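Local atomic coordinates of peptidylprolyl isomerase PrsA (PDB entry 6VJ4), a protein that catalyses cis-trans isomerisation of peptidyl-prolyl bonds and helps secreted proteins fold outside the cell after translocation, supporting secretion of the protective antigen. Residues A[42-47]-A[85-90]; A[50-55]-A[81-86]; A[62-67]-A[77-82]; A[91-96]-A[218-223]. All coordinates share one frame; numbering follows the deposited sequence.

Contact 1: residues A[42-47]-A[85-90]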
# COMPACT_ATOMS: atom_id res chain seq x y z
N TYR A 42 -10.25 -11.46 5.73
CA TYR A 42 -10.57 -12.88 6.05
C TYR A 42 -10.26 -13.13 7.52
O TYR A 42 -9.18 -13.66 7.85
CB TYR A 42 -9.81 -13.78 5.08
CG TYR A 42 -10.12 -13.49 3.64
CD1 TYR A 42 -11.26 -13.99 3.04
CD2 TYR A 42 -9.30 -12.67 2.88
CE1 TYR A 42 -11.57 -13.71 1.73
CE2 TYR A 42 -9.59 -12.39 1.55
CZ TYR A 42 -10.73 -12.91 0.97
OH TYR A 42 -11.04 -12.65 -0.33
N LYS A 43 -11.23 -12.80 8.37
CA LYS A 43 -11.08 -12.84 9.84
C LYS A 43 -11.05 -14.27 10.37
O LYS A 43 -11.88 -15.10 9.95
CB LYS A 43 -12.20 -12.05 10.52
CG LYS A 43 -12.08 -10.53 10.38
CD LYS A 43 -13.21 -9.76 11.01
CE LYS A 43 -12.90 -8.28 11.14
NZ LYS A 43 -12.49 -7.68 9.84
N VAL A 44 -10.10 -14.52 11.28
CA VAL A 44 -9.94 -15.80 12.02
C VAL A 44 -9.86 -15.43 13.51
O VAL A 44 -9.24 -14.39 13.82
CB VAL A 44 -8.69 -16.56 11.53
CG1 VAL A 44 -8.42 -17.81 12.35
CG2 VAL A 44 -8.79 -16.89 10.05
N SER A 45 -10.50 -16.21 14.38
CA SER A 45 -10.53 -15.92 15.84
C SER A 45 -9.16 -16.17 16.47
O SER A 45 -8.45 -17.08 16.00
CB SER A 45 -11.58 -16.75 16.53
OG SER A 45 -11.22 -18.12 16.50
N ASP A 46 -8.81 -15.40 17.50
CA ASP A 46 -7.53 -15.61 18.23
C ASP A 46 -7.54 -17.02 18.83
O ASP A 46 -6.44 -17.59 18.98
CB ASP A 46 -7.31 -14.54 19.31
CG ASP A 46 -6.86 -13.19 18.76
OD1 ASP A 46 -6.17 -13.18 17.72
OD2 ASP A 46 -7.21 -12.17 19.38
N ASP A 47 -8.72 -17.55 19.14
CA ASP A 47 -8.83 -18.94 19.68
C ASP A 47 -8.30 -19.92 18.63
O ASP A 47 -7.49 -20.80 19.00
CB ASP A 47 -10.26 -19.29 20.08
CG ASP A 47 -10.81 -18.53 21.28
OD1 ASP A 47 -10.04 -17.79 21.92
OD2 ASP A 47 -12.02 -18.67 21.56
N PHE A 85 -1.73 -15.23 9.60
CA PHE A 85 -1.73 -14.99 8.13
C PHE A 85 -2.09 -16.29 7.38
O PHE A 85 -2.96 -16.24 6.48
CB PHE A 85 -0.38 -14.45 7.67
CG PHE A 85 -0.27 -14.29 6.17
CD1 PHE A 85 -0.90 -13.23 5.53
CD2 PHE A 85 0.45 -15.19 5.41
CE1 PHE A 85 -0.80 -13.09 4.15
CE2 PHE A 85 0.55 -15.04 4.03
CZ PHE A 85 -0.08 -13.99 3.41
N LYS A 86 -1.43 -17.40 7.74
CA LYS A 86 -1.68 -18.70 7.05
C LYS A 86 -3.17 -19.05 7.13
O LYS A 86 -3.76 -19.40 6.08
CB LYS A 86 -0.86 -19.83 7.68
CG LYS A 86 -0.96 -21.15 6.94
CD LYS A 86 -0.50 -22.36 7.74
CE LYS A 86 -1.41 -22.67 8.91
NZ LYS A 86 -1.06 -23.96 9.55
N LEU A 87 -3.76 -18.98 8.33
CA LEU A 87 -5.19 -19.34 8.52
C LEU A 87 -6.08 -18.38 7.73
O LEU A 87 -7.07 -18.85 7.13
CB LEU A 87 -5.54 -19.32 10.01
CG LEU A 87 -4.88 -20.40 10.86
CD1 LEU A 87 -5.23 -20.23 12.33
CD2 LEU A 87 -5.27 -21.79 10.38
N SER A 88 -5.76 -17.08 7.73
CA SER A 88 -6.58 -16.11 6.96
C SER A 88 -6.46 -16.38 5.46
O SER A 88 -7.45 -16.27 4.73
CB SER A 88 -6.21 -14.70 7.31
OG SER A 88 -6.57 -14.42 8.66
N MSE A 89 -5.26 -16.76 5.02
CA MSE A 89 -5.02 -17.07 3.62
C MSE A 89 -5.78 -18.33 3.24
O MSE A 89 -6.36 -18.40 2.16
CB MSE A 89 -3.52 -17.23 3.37
CG MSE A 89 -3.12 -17.17 1.92
SE MSE A 89 -3.71 -15.48 1.12
CE MSE A 89 -2.19 -14.34 0.65
N ASN A 90 -5.77 -19.33 4.13
CA ASN A 90 -6.48 -20.58 3.89
C ASN A 90 -7.97 -20.29 3.72
O ASN A 90 -8.59 -20.90 2.83
CB ASN A 90 -6.30 -21.60 5.02
CG ASN A 90 -4.93 -22.25 5.02
OD1 ASN A 90 -4.11 -22.01 4.13
ND2 ASN A 90 -4.68 -23.10 6.01
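S88 and Y42 meet where a connecting loop runs along the side of a long helix, and the pair illustrates how a loop leaving one helix can rest on another with a serine hydroxyl at the join. Of the polar contacts, S88 OG lies 2.8 Å from Y42 O. Its one proton also has K84 O, a turn earlier in the same helix, within reach, so it may serve either carbonyl. With OG anti to the carbonyl carbon (chi1 -67°), the hydroxyl sits between these two acceptors. Beside it, Y42 CB comes within 3.4 Å of S88 O, but the ring leads away across A92 and Q95, and Y42 OH reaches E233 OE2 for its hydrogen bond.

The apolar part belongs to V44, whose two methyls divide the work. CG1 meets L87 CD1 at 4.0 Å, the two side chains crossing at about a right angle. V44 CG2, placed beside the backbone N, turns to the helix backbone, 3.9 Å from L87 C, and to S88 OG at 3.6 Å. S88 also touches I38 and T39 of helix 28-41.

Y42 is the first residue to leave helical geometry after helix 28-41, and S45, by its OG bond to D48 N, is the N-cap of helix 46-60; the contact thus lays the link between helices 28-41 and 46-60 against helix 76-95. Its chemistry is mixed: a buried serine keeps its hydroxyl close to two backbone carbonyls while methyls pack beside it, which implies a polar group accommodated in a largely apolar seam.

Contact 2: residues A[50-55]-A[81-86]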
# COMPACT_ATOMS: atom_id res chain seq x y z
N ASP A 50 -4.42 -19.39 18.33
CA ASP A 50 -3.72 -19.95 19.53
C ASP A 50 -3.74 -21.48 19.46
O ASP A 50 -2.71 -22.09 19.81
CB ASP A 50 -4.34 -19.42 20.82
CG ASP A 50 -4.16 -17.92 21.02
OD1 ASP A 50 -3.29 -17.33 20.35
OD2 ASP A 50 -4.91 -17.35 21.85
N LYS A 51 -4.84 -22.08 19.00
CA LYS A 51 -4.91 -23.56 18.90
C LYS A 51 -3.85 -24.06 17.91
O LYS A 51 -3.21 -25.09 18.19
CB LYS A 51 -6.31 -24.04 18.50
CG LYS A 51 -6.40 -25.53 18.17
CD LYS A 51 -7.81 -26.09 18.18
CE LYS A 51 -8.41 -26.16 19.57
NZ LYS A 51 -9.77 -26.76 19.55
N GLU A 52 -3.67 -23.34 16.79
CA GLU A 52 -2.67 -23.75 15.77
C GLU A 52 -1.27 -23.55 16.36
O GLU A 52 -0.38 -24.37 16.06
CB GLU A 52 -2.88 -22.97 14.48
CG GLU A 52 -2.08 -23.51 13.29
CD GLU A 52 -2.51 -24.88 12.79
OE1 GLU A 52 -3.59 -25.35 13.21
OE2 GLU A 52 -1.76 -25.47 11.99
N VAL A 53 -1.09 -22.50 17.17
CA VAL A 53 0.23 -22.22 17.82
C VAL A 53 0.55 -23.35 18.80
O VAL A 53 1.71 -23.82 18.79
CB VAL A 53 0.25 -20.85 18.54
CG1 VAL A 53 1.42 -20.74 19.50
CG2 VAL A 53 0.24 -19.68 17.56
N GLN A 54 -0.43 -23.76 19.61
CA GLN A 54 -0.23 -24.83 20.63
C GLN A 54 0.07 -26.16 19.93
O GLN A 54 0.85 -26.95 20.49
CB GLN A 54 -1.46 -24.97 21.52
CG GLN A 54 -1.74 -23.73 22.37
CD GLN A 54 -0.60 -23.38 23.29
OE1 GLN A 54 0.26 -24.20 23.60
NE2 GLN A 54 -0.59 -22.14 23.75
N LYS A 55 -0.54 -26.40 18.77
CA LYS A 55 -0.32 -27.66 18.02
C LYS A 55 1.17 -27.73 17.63
O LYS A 55 1.72 -28.85 17.61
CB LYS A 55 -1.26 -27.73 16.82
CG LYS A 55 -1.54 -29.13 16.29
CD LYS A 55 -2.58 -29.18 15.19
CE LYS A 55 -2.13 -28.50 13.91
NZ LYS A 55 -3.11 -28.71 12.81
N ASN A 81 1.80 -14.24 14.41
CA ASN A 81 1.37 -13.38 13.28
C ASN A 81 1.48 -14.16 11.96
O ASN A 81 0.65 -13.89 11.07
CB ASN A 81 2.15 -12.07 13.19
CG ASN A 81 1.68 -11.03 14.19
OD1 ASN A 81 0.62 -11.18 14.80
ND2 ASN A 81 2.44 -9.96 14.34
N GLN A 82 2.45 -15.08 11.85
CA GLN A 82 2.60 -15.86 10.59
C GLN A 82 1.49 -16.91 10.52
O GLN A 82 1.02 -17.20 9.40
CB GLN A 82 3.98 -16.53 10.49
CG GLN A 82 5.17 -15.58 10.60
CD GLN A 82 5.18 -14.43 9.62
OE1 GLN A 82 4.14 -13.92 9.21
NE2 GLN A 82 6.38 -13.99 9.26
N ILE A 83 1.10 -17.47 11.67
CA ILE A 83 -0.01 -18.47 11.74
C ILE A 83 -1.33 -17.74 11.44
O ILE A 83 -2.14 -18.28 10.66
CB ILE A 83 -0.03 -19.20 13.10
CG1 ILE A 83 1.13 -20.20 13.19
CG2 ILE A 83 -1.37 -19.87 13.34
CD1 ILE A 83 1.03 -21.17 14.34
N LYS A 84 -1.53 -16.56 12.04
CA LYS A 84 -2.75 -15.76 11.77
C LYS A 84 -2.86 -15.54 10.26
O LYS A 84 -3.96 -15.72 9.71
CB LYS A 84 -2.69 -14.45 12.57
CG LYS A 84 -3.87 -13.50 12.39
CD LYS A 84 -3.75 -12.26 13.27
CE LYS A 84 -4.78 -11.19 12.97
NZ LYS A 84 -6.17 -11.68 13.18
N PHE A 85 -1.73 -15.23 9.60
CA PHE A 85 -1.73 -14.99 8.13
C PHE A 85 -2.09 -16.29 7.38
O PHE A 85 -2.96 -16.24 6.48
CB PHE A 85 -0.38 -14.45 7.67
CG PHE A 85 -0.27 -14.29 6.17
CD1 PHE A 85 -0.90 -13.23 5.53
CD2 PHE A 85 0.45 -15.19 5.41
CE1 PHE A 85 -0.80 -13.09 4.15
CE2 PHE A 85 0.55 -15.04 4.03
CZ PHE A 85 -0.08 -13.99 3.41
N LYS A 86 -1.43 -17.40 7.74
CA LYS A 86 -1.68 -18.70 7.05
C LYS A 86 -3.17 -19.05 7.13
O LYS A 86 -3.76 -19.40 6.08
CB LYS A 86 -0.86 -19.83 7.68
CG LYS A 86 -0.96 -21.15 6.94
CD LYS A 86 -0.50 -22.36 7.74
CE LYS A 86 -1.41 -22.67 8.91
NZ LYS A 86 -1.06 -23.96 9.55
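The carboxylate of E52 is approached by two lysines, and the firmer grip comes across the helix pair: K86 NZ donates to E52 OE2 at 3.0 Å in a salt bridge. The ammonium comes from above the carboxylate plane, 47° out of it. The other oxygen, E52 OE1, has a weaker bond, 3.4 Å from K55 NZ one turn on in the same helix. The ammonium groups K55 NZ and K86 NZ stay 6.1 Å apart with the carboxylate between them, so that its negative charge probably offsets their mutual repulsion. K86 reaches its partner through a bend at chi3 (67°), which swings CE, and NZ beyond it, toward the glutamate.

Next to this charged group lies an apolar layer. I83 points at helix 46-60 and splits its branches: CG2 rests 3.6 Å from E52 CB, against the aliphatic start of the glutamate, while CD1 meets V53 CG2, also at 3.6 Å. The same glutamate therefore serves twice, packing with its CB and CG and bonding with its end.

The two short helical segments approach to 9.6 Å between axes, with their directions at 118°. V49, a turn before V53, adds to the packing on I83 from helix 46-60. On helix 28-41, F85 rests on Q35 and I38 while Q82 bonds to E31 and Q35, so helix 76-95 packs against helix 46-60 through I83 and against helix 28-41 through F85 and Q82.

Contact 3: residues A[62-67]-A[77-82]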
# COMPACT_ATOMS: atom_id res chain seq x y z
N ASP A 62 10.39 -28.83 23.74
CA ASP A 62 11.54 -27.96 24.14
C ASP A 62 12.34 -27.51 22.91
O ASP A 62 13.26 -26.68 23.08
CB ASP A 62 12.44 -28.67 25.15
CG ASP A 62 13.03 -29.99 24.67
OD1 ASP A 62 12.67 -30.42 23.56
OD2 ASP A 62 13.85 -30.57 25.41
N GLN A 63 12.03 -28.05 21.72
CA GLN A 63 12.75 -27.67 20.47
C GLN A 63 12.05 -26.49 19.80
O GLN A 63 12.63 -25.92 18.85
CB GLN A 63 12.81 -28.85 19.50
CG GLN A 63 13.65 -30.03 19.99
CD GLN A 63 15.12 -29.70 20.10
OE1 GLN A 63 15.60 -28.72 19.55
NE2 GLN A 63 15.84 -30.55 20.81
N PHE A 64 10.85 -26.13 20.28
CA PHE A 64 10.02 -25.05 19.69
C PHE A 64 10.88 -23.81 19.38
O PHE A 64 10.82 -23.31 18.24
CB PHE A 64 8.84 -24.72 20.61
CG PHE A 64 7.89 -23.67 20.09
CD1 PHE A 64 6.90 -24.01 19.18
CD2 PHE A 64 7.96 -22.36 20.52
CE1 PHE A 64 6.02 -23.05 18.70
CE2 PHE A 64 7.08 -21.40 20.04
CZ PHE A 64 6.11 -21.75 19.13
N LYS A 65 11.68 -23.36 20.35
CA LYS A 65 12.52 -22.15 20.15
C LYS A 65 13.51 -22.39 19.00
O LYS A 65 13.65 -21.48 18.15
CB LYS A 65 13.25 -21.77 21.44
CG LYS A 65 12.37 -21.15 22.52
CD LYS A 65 13.14 -20.74 23.76
CE LYS A 65 12.28 -19.99 24.77
NZ LYS A 65 11.79 -18.71 24.22
N ASN A 66 14.15 -23.56 18.97
CA ASN A 66 15.15 -23.89 17.91
C ASN A 66 14.46 -23.91 16.54
O ASN A 66 14.90 -23.13 15.67
CB ASN A 66 15.86 -25.21 18.20
CG ASN A 66 16.91 -25.10 19.29
OD1 ASN A 66 17.47 -24.03 19.51
ND2 ASN A 66 17.19 -26.20 19.96
N VAL A 67 13.44 -24.75 16.36
CA VAL A 67 12.73 -24.81 15.04
C VAL A 67 12.27 -23.39 14.67
O VAL A 67 12.44 -23.00 13.50
CB VAL A 67 11.56 -25.82 15.04
CG1 VAL A 67 12.06 -27.25 15.11
CG2 VAL A 67 10.56 -25.54 16.14
N ALA A 77 5.81 -14.13 19.07
CA ALA A 77 4.84 -13.13 18.54
C ALA A 77 4.89 -13.14 17.01
O ALA A 77 3.81 -13.07 16.39
CB ALA A 77 5.16 -11.76 19.09
N ASP A 78 6.10 -13.22 16.43
CA ASP A 78 6.29 -13.27 14.96
C ASP A 78 5.59 -14.53 14.42
O ASP A 78 4.82 -14.41 13.45
CB ASP A 78 7.77 -13.25 14.59
CG ASP A 78 8.06 -13.16 13.10
OD1 ASP A 78 7.14 -12.78 12.34
OD2 ASP A 78 9.20 -13.46 12.70
N PHE A 79 5.85 -15.68 15.06
CA PHE A 79 5.25 -16.99 14.67
C PHE A 79 3.72 -16.86 14.65
O PHE A 79 3.10 -17.19 13.61
CB PHE A 79 5.75 -18.08 15.62
CG PHE A 79 5.20 -19.46 15.37
CD1 PHE A 79 5.50 -20.15 14.21
CD2 PHE A 79 4.41 -20.09 16.33
CE1 PHE A 79 5.00 -21.42 13.99
CE2 PHE A 79 3.92 -21.37 16.11
CZ PHE A 79 4.21 -22.03 14.94
N LYS A 80 3.14 -16.38 15.75
CA LYS A 80 1.66 -16.22 15.87
C LYS A 80 1.15 -15.38 14.70
O LYS A 80 0.15 -15.79 14.06
CB LYS A 80 1.30 -15.57 17.22
CG LYS A 80 -0.19 -15.40 17.47
CD LYS A 80 -0.54 -14.79 18.81
CE LYS A 80 -2.03 -14.57 18.97
NZ LYS A 80 -2.37 -13.98 20.28
N ASN A 81 1.80 -14.24 14.41
CA ASN A 81 1.37 -13.38 13.28
C ASN A 81 1.48 -14.16 11.96
O ASN A 81 0.65 -13.89 11.07
CB ASN A 81 2.15 -12.07 13.19
CG ASN A 81 1.68 -11.03 14.19
OD1 ASN A 81 0.62 -11.18 14.80
ND2 ASN A 81 2.44 -9.96 14.34
N GLN A 82 2.45 -15.08 11.85
CA GLN A 82 2.60 -15.86 10.59
C GLN A 82 1.49 -16.91 10.52
O GLN A 82 1.02 -17.20 9.40
CB GLN A 82 3.98 -16.53 10.49
CG GLN A 82 5.17 -15.58 10.60
CD GLN A 82 5.18 -14.43 9.62
OE1 GLN A 82 4.14 -13.92 9.21
NE2 GLN A 82 6.38 -13.99 9.26
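F79 of helix 76-95 and F64 of the short helix 64-70 make this contact between them, ring against ring. Along segment 77-82, D78 comes first: its backbone N bonds to D75 OD1, and its OD2 takes the backbone N of K74. At F79, the next residue, CG stands anti to the backbone N (chi1 178°) and the ring is carried out toward helix 64-70. There the edge of the F64 ring is directed at the F79 ring in an offset edge-to-face pair, with ring centroids 5.4 Å apart and planes at 83°. The touch is displaced to one side of F79: F64 CZ lies 3.7 Å from F79 CD2, and F64 CE1 is 3.7 Å from F79 CE2. Further on, K80 touches V49 of helix 46-60.

Segment 62-67 has its own internal bond: N66 ND2 donates to Q63 OE1 at 3.0 Å in a nearly straight geometry (172°), linking side chains on both sides of F64 in sequence. Helix 46-60 touches both rings, through K57 at F64 and A56 at F79.

Between the segments the chemistry is purely aromatic and small in area. Two rings set almost perpendicular allow hydrogens on the rim of F64 to approach the pi system of F79, a weakly favourable electrostatic match that implies modest, orientation-dependent cohesion near the protein surface.

Contact 4: residues A[91-96]-A[218-223]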
# COMPACT_ATOMS: atom_id res chain seq x y z
N LYS A 91 -8.51 -19.40 4.56
CA LYS A 91 -9.95 -19.04 4.50
C LYS A 91 -10.22 -18.30 3.18
O LYS A 91 -11.27 -18.57 2.56
CB LYS A 91 -10.33 -18.19 5.71
CG LYS A 91 -11.80 -17.79 5.80
CD LYS A 91 -12.12 -16.91 6.99
CE LYS A 91 -13.57 -16.48 7.04
NZ LYS A 91 -13.85 -15.58 8.19
N ALA A 92 -9.30 -17.42 2.77
CA ALA A 92 -9.44 -16.65 1.51
C ALA A 92 -9.43 -17.61 0.30
O ALA A 92 -10.23 -17.41 -0.64
CB ALA A 92 -8.33 -15.65 1.40
N ILE A 93 -8.53 -18.59 0.32
CA ILE A 93 -8.43 -19.57 -0.81
C ILE A 93 -9.71 -20.41 -0.82
O ILE A 93 -10.23 -20.67 -1.92
CB ILE A 93 -7.15 -20.41 -0.69
CG1 ILE A 93 -5.90 -19.53 -0.78
CG2 ILE A 93 -7.12 -21.51 -1.74
CD1 ILE A 93 -4.61 -20.24 -0.46
N LYS A 94 -10.21 -20.79 0.36
CA LYS A 94 -11.45 -21.60 0.43
C LYS A 94 -12.62 -20.77 -0.12
O LYS A 94 -13.47 -21.35 -0.82
CB LYS A 94 -11.70 -22.09 1.86
CG LYS A 94 -12.92 -22.98 2.03
CD LYS A 94 -12.97 -23.73 3.34
CE LYS A 94 -14.11 -24.73 3.38
NZ LYS A 94 -14.14 -25.51 4.64
N GLN A 95 -12.66 -19.46 0.17
CA GLN A 95 -13.77 -18.61 -0.33
C GLN A 95 -13.56 -18.25 -1.81
O GLN A 95 -14.55 -17.89 -2.44
CB GLN A 95 -13.92 -17.36 0.55
CG GLN A 95 -14.42 -17.70 1.94
CD GLN A 95 -14.57 -16.50 2.85
OE1 GLN A 95 -14.77 -16.64 4.05
NE2 GLN A 95 -14.49 -15.31 2.28
N SER A 96 -12.35 -18.40 -2.34
CA SER A 96 -12.10 -18.08 -3.77
C SER A 96 -12.84 -19.07 -4.68
O SER A 96 -13.00 -18.78 -5.88
CB SER A 96 -10.63 -18.10 -4.10
OG SER A 96 -10.15 -19.44 -4.21
N GLU A 218 -6.11 -28.02 -4.32
CA GLU A 218 -5.17 -27.64 -5.41
C GLU A 218 -4.77 -26.17 -5.30
O GLU A 218 -3.57 -25.87 -5.45
CB GLU A 218 -5.79 -27.94 -6.78
CG GLU A 218 -5.93 -29.42 -7.08
CD GLU A 218 -6.79 -29.76 -8.28
OE1 GLU A 218 -7.52 -28.88 -8.76
OE2 GLU A 218 -6.72 -30.92 -8.74
N ARG A 219 -5.72 -25.27 -5.01
CA ARG A 219 -5.40 -23.83 -4.90
C ARG A 219 -4.57 -23.56 -3.63
O ARG A 219 -3.75 -22.62 -3.67
CB ARG A 219 -6.69 -23.00 -4.90
CG ARG A 219 -7.38 -22.97 -6.26
CD ARG A 219 -8.63 -22.12 -6.24
NE ARG A 219 -9.21 -22.04 -7.57
CZ ARG A 219 -10.24 -21.27 -7.90
NH1 ARG A 219 -10.82 -20.52 -6.98
NH2 ARG A 219 -10.69 -21.28 -9.14
N THR A 220 -4.79 -24.33 -2.56
CA THR A 220 -4.05 -24.13 -1.29
C THR A 220 -2.61 -24.64 -1.45
O THR A 220 -1.70 -23.99 -0.90
CB THR A 220 -4.77 -24.82 -0.12
OG1 THR A 220 -6.06 -24.23 0.01
CG2 THR A 220 -4.02 -24.69 1.19
N ALA A 221 -2.42 -25.75 -2.17
CA ALA A 221 -1.08 -26.34 -2.36
C ALA A 221 -0.33 -25.64 -3.50
O ALA A 221 0.82 -26.02 -3.78
CB ALA A 221 -1.21 -27.82 -2.63
N ASP A 222 -0.95 -24.63 -4.12
CA ASP A 222 -0.33 -23.91 -5.26
C ASP A 222 0.14 -22.53 -4.80
O ASP A 222 -0.68 -21.66 -4.51
CB ASP A 222 -1.31 -23.82 -6.43
CG ASP A 222 -0.75 -23.18 -7.69
OD1 ASP A 222 0.47 -22.94 -7.73
OD2 ASP A 222 -1.55 -22.93 -8.62
N PRO A 223 1.47 -22.29 -4.70
CA PRO A 223 1.98 -20.98 -4.29
C PRO A 223 1.64 -19.90 -5.33
O PRO A 223 1.32 -18.80 -4.94
CB PRO A 223 3.50 -21.18 -4.19
CG PRO A 223 3.70 -22.68 -4.14
CD PRO A 223 2.55 -23.26 -4.94
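S96 and R219 are brought together by two different torsion choices: S96 OG stands between its backbone N and carbonyl carbon (chi1 76°), and R219 runs extended from CG to NE, carrying its guanidinium to S96. This joins helices from early and late in the chain, consistent with the PrsA layout, in which a parvulin-type PpiC domain is inserted between two chain portions that form the helical domain.

R219 NH1 meets S96 at two oxygens. The bond from NH1 to S96 OG is 3.0 Å long, with the oxygen close to the guanidinium plane; that to S96 O, equally long, is bent to 129° and weak. S96 OG in turn donates to I93 O at 2.6 Å, so the hydroxyl relays between the arginine and I93 O. A long, weak ion pair with D101 also reaches NH1, and F225 of helix 223-236 packs on both S96 and R219.

I93 supplies the apolar half, sliding past R219 in the opposite direction, with CG2 3.5 Å from R219 CB. T220 hydrogen-bonds through OG1 to E216 O in its own helix, and that same OG1 lies 3.4 Å from I93 CG2.

How the contacts relate
All four contacts draw on helix 76-95, and they follow its course. Contact 3 lies near its start; between centres, contact 2 is about 10 Å from contact 3, contact 1 about 8 Å from contact 2, and contact 4, toward the far end, about 24 Å from contact 3. Neighbours touch directly: V53 CA of contact 2 lies 4.2 Å from F79 CE2 of contact 3, and K91 NZ of contact 4 probably hydrogen-bonds to K43 O of contact 1 at 2.7 Å. Contacts 1 to 3 join elements close in sequence, whereas contact 4 brings together segments 122 residues apart, with the PpiC family region between them; none of the four contacts involves that region.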